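Tb427.07.360- putative uncharacterized metacyclic invariant surface protein from Trypanosoma brucei (Trypanosoma brucei, PDB 5VTL) is of unknown function but, as a metacyclic invariant surface protein, presumably belongs to the trypanosome surface coat and has an extended, almost entirely helical architecture. Local coordinates at residues Ser114-Asn119 against Arg127-Cys132; His18-Gly23 against Asn96-Ala101. All coordinates share one frame; numbering follows the deposited sequence.

Both contacts belong to a single elongated helical chain of the trypanosome glutamic acid/alanine-rich family, and no ligand or active site is known to lie at either. Interaction 2 pairs helix 4-58 with helix 63-102 in the body of the bundle, its centre about 13 Å from the centre of the chain. Interaction 1 lies further out, about 33 Å from that centre, where the short helices 105-116 and 123-130 meet. The two centres are about 24 Å apart, and the nearest atoms approach to about 6 Å without touching. Helix 63-102 is followed directly by helix 105-116, while helix 4-58 serves both contacts, carrying Ile20 in interaction 2 and Cys11, disulfide-bonded to Cys132 of interaction 1.

Interaction 1. Residues Ser114-Asn119 against Arg127-Cys132; sequences SVAEDN and RIARGC
Ala116 and Ala129 press their methyl groups together, CB of Ala116 to CB of Ala129 at 4.0 Å, and this pair forms the tight inner part of the contact. The Ala129 methyl lies even nearer the main chain, Ala129 CB being 3.8 Å from Ala116 N. Val115 adds its branch point at the buried side, Val115 CB lying 4.0 Å from Ala129 CB, and its side chain also touches Val7 of helix 4-58. The small residues let the backbones come close: Ala116 CA and Arg130 CA are 5.0 Å apart. Here two short consecutive helices, 105-116 and 123-130, joined by residues 117-122, touch through their C-terminal ends, part of the all-helical fold and close to the beginning of helix 4-58. The disulfide from Cys132 to Cys11 links the chain just beyond the second helix to that long helix. The outer side is looser and belongs to exposed Arg130. Its CB rests 4.0 Å from Ala116 CB, and from there the chain, bent at chi3 (44°), brings the guanidinium round to the last carbonyl of helix 105-116. Arg130 NH2 stops 3.1 Å from Ala116 O, but approaches it obliquely and at too poor an angle for a hydrogen bond. That carbonyl is instead hydrogen-bonded by Arg126 NE, so two positive groups gather at the helix end, where they probably offset the negative end of its dipole. Past Ala116 the chain turns away, Asp118 N closing the turn on Val115 O at 3.0 Å.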
loop_
_atom_site.group_PDB
_atom_site.type_symbol
_atom_site.label_atom_id
_atom_site.label_comp_id
_atom_site.label_asym_id
_atom_site.label_seq_id
_atom_site.Cartn_x
_atom_site.Cartn_y
_atom_site.Cartn_z
ATOM N N SER A 114 19.234 17.883 -20.685
ATOM C CA SER A 114 20.126 19.047 -20.740
ATOM C C SER A 114 21.547 18.722 -20.322
ATOM O O SER A 114 22.466 19.373 -20.777
ATOM C CB SER A 114 19.603 20.216 -19.873
ATOM O OG SER A 114 20.033 20.104 -18.503
ATOM N N VAL A 115 21.734 17.741 -19.440
ATOM C CA VAL A 115 23.088 17.340 -19.048
ATOM C C VAL A 115 23.637 16.314 -20.025
ATOM O O VAL A 115 24.820 16.372 -20.415
ATOM C CB VAL A 115 23.125 16.780 -17.605
ATOM C CG1 VAL A 115 24.555 16.377 -17.228
ATOM C CG2 VAL A 115 22.549 17.807 -16.629
ATOM N N ALA A 116 22.783 15.378 -20.412
ATOM C CA ALA A 116 23.178 14.307 -21.310
ATOM C C ALA A 116 23.766 14.911 -22.586
ATOM O O ALA A 116 24.790 14.457 -23.092
ATOM C CB ALA A 116 22.005 13.447 -21.626
ATOM N N GLU A 117 23.138 15.990 -23.058
ATOM C CA GLU A 117 23.505 16.598 -24.318
ATOM C C GLU A 117 24.435 17.807 -24.173
ATOM O O GLU A 117 24.660 18.547 -25.143
ATOM C CB GLU A 117 22.222 16.980 -25.067
ATOM C CG GLU A 117 21.317 15.751 -25.257
ATOM C CD GLU A 117 20.216 15.911 -26.292
ATOM O OE1 GLU A 117 19.915 17.050 -26.716
ATOM O OE2 GLU A 117 19.638 14.864 -26.660
ATOM N N ASP A 118 24.996 18.003 -22.976
ATOM C CA ASP A 118 25.859 19.145 -22.733
ATOM C C ASP A 118 27.316 18.711 -22.780
ATOM O O ASP A 118 27.780 17.983 -21.905
ATOM C CB ASP A 118 25.496 19.796 -21.383
ATOM C CG ASP A 118 26.152 21.152 -21.179
ATOM O OD1 ASP A 118 27.174 21.419 -21.820
ATOM O OD2 ASP A 118 25.617 21.956 -20.391
ATOM N N ASN A 119 28.028 19.146 -23.825
ATOM C CA ASN A 119 29.443 18.805 -24.012
ATOM C C ASN A 119 30.366 19.432 -22.971
ATOM O O ASN A 119 31.539 19.081 -22.892
ATOM C CB ASN A 119 29.900 19.240 -25.408
ATOM C CG ASN A 119 29.209 18.471 -26.502
ATOM O OD1 ASN A 119 29.007 17.266 -26.391
ATOM N ND2 ASN A 119 28.784 19.181 -27.550
ATOM N N ARG A 127 26.804 10.416 -18.398
ATOM C CA ARG A 127 26.491 8.996 -18.497
ATOM C C ARG A 127 25.269 8.647 -17.664
ATOM O O ARG A 127 24.368 7.936 -18.092
ATOM C CB ARG A 127 27.680 8.149 -18.039
ATOM C CG ARG A 127 27.411 6.674 -18.102
ATOM C CD ARG A 127 28.735 5.895 -18.101
ATOM N NE ARG A 127 29.443 6.099 -16.851
ATOM C CZ ARG A 127 30.558 6.813 -16.676
ATOM N NH1 ARG A 127 31.187 7.432 -17.666
ATOM N NH2 ARG A 127 31.047 6.896 -15.457
ATOM N N ILE A 128 25.244 9.167 -16.452
ATOM C CA ILE A 128 24.121 8.919 -15.565
ATOM C C ILE A 128 22.863 9.525 -16.172
ATOM O O ILE A 128 21.804 8.891 -16.184
ATOM C CB ILE A 128 24.403 9.523 -14.185
ATOM C CG1 ILE A 128 25.541 8.751 -13.512
ATOM C CG2 ILE A 128 23.130 9.515 -13.286
ATOM C CD1 ILE A 128 26.028 9.448 -12.234
ATOM N N ALA A 129 22.987 10.746 -16.687
ATOM C CA ALA A 129 21.827 11.440 -17.261
ATOM C C ALA A 129 21.288 10.672 -18.461
ATOM O O ALA A 129 20.074 10.474 -18.603
ATOM C CB ALA A 129 22.180 12.860 -17.673
ATOM N N ARG A 130 22.182 10.237 -19.338
ATOM C CA ARG A 130 21.719 9.581 -20.547
ATOM C C ARG A 130 21.117 8.195 -20.284
ATOM O O ARG A 130 20.270 7.742 -21.045
ATOM C CB ARG A 130 22.815 9.540 -21.611
ATOM C CG ARG A 130 23.923 8.569 -21.356
ATOM C CD ARG A 130 24.718 8.372 -22.651
ATOM N NE ARG A 130 24.911 9.694 -23.240
ATOM C CZ ARG A 130 26.010 10.429 -23.102
ATOM N NH1 ARG A 130 27.066 9.944 -22.447
ATOM N NH2 ARG A 130 26.052 11.644 -23.644
ATOM N N GLY A 131 21.524 7.534 -19.204
ATOM C CA GLY A 131 21.058 6.172 -18.923
ATOM C C GLY A 131 19.868 6.114 -17.969
ATOM O O GLY A 131 19.449 5.045 -17.534
ATOM N N CYS A 132 19.331 7.278 -17.654
ATOM C CA CYS A 132 18.327 7.397 -16.606
ATOM C C CYS A 132 16.943 7.126 -17.160
ATOM O O CYS A 132 16.165 8.039 -17.369
ATOM C CB CYS A 132 18.383 8.804 -15.975
ATOM S SG CYS A 132 17.323 8.896 -14.550
#

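Interaction 2. Residues His18-Gly23 against Asn96-Ala101; sequences HGIPFG and NAPLLA
Within the antiparallel pair of long helices that runs through the bundle, Ile20 of helix 4-58 packs against Ala97, Pro98 and Ala101 of helix 63-102. The axes of segments 18-23 and 96-101 run at 167° to one another and approach to 8.9 Å, a spacing into which the branched Ile20 side chain projects. CG1 comes up to the methyl of Ala101, Ile20 CG1 to Ala101 CB at 3.8 Å, with the branch point close behind it. With CG1 anti to the carbonyl carbon (chi1 -68°), CG2 falls anti to the backbone N; it touches Ala101 CB too and extends towards Pro98, one turn before Ala101 on helix 63-102, Ile20 CG2 lying 4.0 Å from Pro98 CA. The same methyl is 4.2 Å from Pro98 CG, so it meets both main chain and pyrrolidine ring, while Ile20 CG2 also stands 4.3 Å from the carbonyl carbon of Ala97. At chi2 -76° the terminal CD1 swings away from Ala101, leaving CG1 as the closer atom. The contact is wholly apolar and buried. Both helices carry a proline here, Pro21 and Pro98, and each is kinked where the proline nitrogen cannot bond to the turn before; in helix 4-58 the break takes in Phe22 N too. Gly23 N to Gly19 O and Ala101 N to Ala97 O resume the regular hydrogen bonding. Leu17 and Val24, a turn to each side of Ile20, continue the packing against Ala101 and Pro98 respectively. Helix 157-209 closes a further side of the core, Tyr174 touching both Ile20 and Ala97 and Leu170 touching Ala97, and Val139 of a loop also lies on Ile20.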
loop_
_atom_site.group_PDB
_atom_site.type_symbol
_atom_site.label_atom_id
_atom_site.label_comp_id
_atom_site.label_asym_id
_atom_site.label_seq_id
_atom_site.Cartn_x
_atom_site.Cartn_y
_atom_site.Cartn_z
ATOM N N HIS A 18 8.461 7.949 -12.464
ATOM C CA HIS A 18 8.022 7.030 -13.512
ATOM C C HIS A 18 7.638 5.666 -12.980
ATOM O O HIS A 18 6.958 4.889 -13.662
ATOM C CB HIS A 18 9.097 6.866 -14.568
ATOM C CG HIS A 18 9.170 8.023 -15.503
ATOM N ND1 HIS A 18 10.163 8.975 -15.430
ATOM C CD2 HIS A 18 8.345 8.403 -16.506
ATOM C CE1 HIS A 18 9.956 9.884 -16.370
ATOM N NE2 HIS A 18 8.862 9.558 -17.036
ATOM N N GLY A 19 8.125 5.348 -11.791
ATOM C CA GLY A 19 7.776 4.095 -11.160
ATOM C C GLY A 19 6.410 4.071 -10.505
ATOM O O GLY A 19 5.867 3.001 -10.269
ATOM N N ILE A 20 5.855 5.245 -10.231
ATOM C CA ILE A 20 4.599 5.375 -9.477
ATOM C C ILE A 20 3.440 4.555 -10.069
ATOM O O ILE A 20 2.745 3.863 -9.337
ATOM C CB ILE A 20 4.166 6.867 -9.332
ATOM C CG1 ILE A 20 5.132 7.648 -8.415
ATOM C CG2 ILE A 20 2.719 7.004 -8.828
ATOM C CD1 ILE A 20 4.998 7.408 -6.968
ATOM N N PRO A 21 3.232 4.624 -11.397
ATOM C CA PRO A 21 2.139 3.819 -11.972
ATOM C C PRO A 21 2.301 2.348 -11.674
ATOM O O PRO A 21 1.310 1.669 -11.414
ATOM C CB PRO A 21 2.242 4.073 -13.485
ATOM C CG PRO A 21 3.050 5.290 -13.645
ATOM C CD PRO A 21 3.872 5.499 -12.392
ATOM N N PHE A 22 3.532 1.852 -11.688
ATOM C CA PHE A 22 3.766 0.441 -11.416
ATOM C C PHE A 22 3.514 0.130 -9.937
ATOM O O PHE A 22 2.880 -0.871 -9.602
ATOM C CB PHE A 22 5.179 0.034 -11.816
ATOM C CG PHE A 22 5.464 0.215 -13.275
ATOM C CD1 PHE A 22 5.130 -0.772 -14.191
ATOM C CD2 PHE A 22 6.073 1.364 -13.733
ATOM C CE1 PHE A 22 5.387 -0.618 -15.522
ATOM C CE2 PHE A 22 6.336 1.523 -15.076
ATOM C CZ PHE A 22 5.990 0.524 -15.971
ATOM N N GLY A 23 3.997 0.985 -9.047
ATOM C CA GLY A 23 3.844 0.720 -7.638
ATOM C C GLY A 23 2.386 0.696 -7.217
ATOM O O GLY A 23 1.988 -0.129 -6.406
ATOM N N ASN A 96 -5.512 8.910 -7.809
ATOM C CA ASN A 96 -5.014 10.271 -7.626
ATOM C C ASN A 96 -3.510 10.417 -7.807
ATOM O O ASN A 96 -3.038 11.267 -8.564
ATOM C CB ASN A 96 -5.374 10.771 -6.229
ATOM C CG ASN A 96 -6.864 10.970 -6.045
ATOM O OD1 ASN A 96 -7.645 10.749 -6.981
ATOM N ND2 ASN A 96 -7.279 11.365 -4.821
ATOM N N ALA A 97 -2.743 9.602 -7.091
ATOM C CA ALA A 97 -1.288 9.770 -7.091
ATOM C C ALA A 97 -0.629 9.730 -8.482
ATOM O O ALA A 97 0.216 10.585 -8.774
ATOM C CB ALA A 97 -0.620 8.772 -6.129
ATOM N N PRO A 98 -0.991 8.762 -9.348
ATOM C CA PRO A 98 -0.333 8.789 -10.664
ATOM C C PRO A 98 -0.601 10.049 -11.473
ATOM O O PRO A 98 0.261 10.421 -12.281
ATOM C CB PRO A 98 -0.912 7.570 -11.381
ATOM C CG PRO A 98 -1.267 6.626 -10.251
ATOM C CD PRO A 98 -1.794 7.531 -9.177
ATOM N N LEU A 99 -1.746 10.701 -11.279
ATOM C CA LEU A 99 -2.023 11.928 -12.040
ATOM C C LEU A 99 -1.010 13.010 -11.668
ATOM O O LEU A 99 -0.468 13.706 -12.534
ATOM C CB LEU A 99 -3.465 12.445 -11.805
ATOM C CG LEU A 99 -3.825 13.613 -12.741
ATOM C CD1 LEU A 99 -3.890 13.153 -14.217
ATOM C CD2 LEU A 99 -5.117 14.288 -12.345
ATOM N N LEU A 100 -0.761 13.132 -10.370
ATOM C CA LEU A 100 0.178 14.098 -9.830
ATOM C C LEU A 100 1.613 13.782 -10.225
ATOM O O LEU A 100 2.376 14.683 -10.582
ATOM C CB LEU A 100 0.060 14.170 -8.308
ATOM C CG LEU A 100 -1.336 14.563 -7.759
ATOM C CD1 LEU A 100 -1.365 14.640 -6.240
ATOM C CD2 LEU A 100 -1.767 15.887 -8.336
ATOM N N ALA A 101 1.981 12.510 -10.190
ATOM C CA ALA A 101 3.351 12.139 -10.528
ATOM C C ALA A 101 3.647 12.394 -11.992
ATOM O O ALA A 101 4.686 12.955 -12.330
ATOM C CB ALA A 101 3.611 10.683 -10.172
#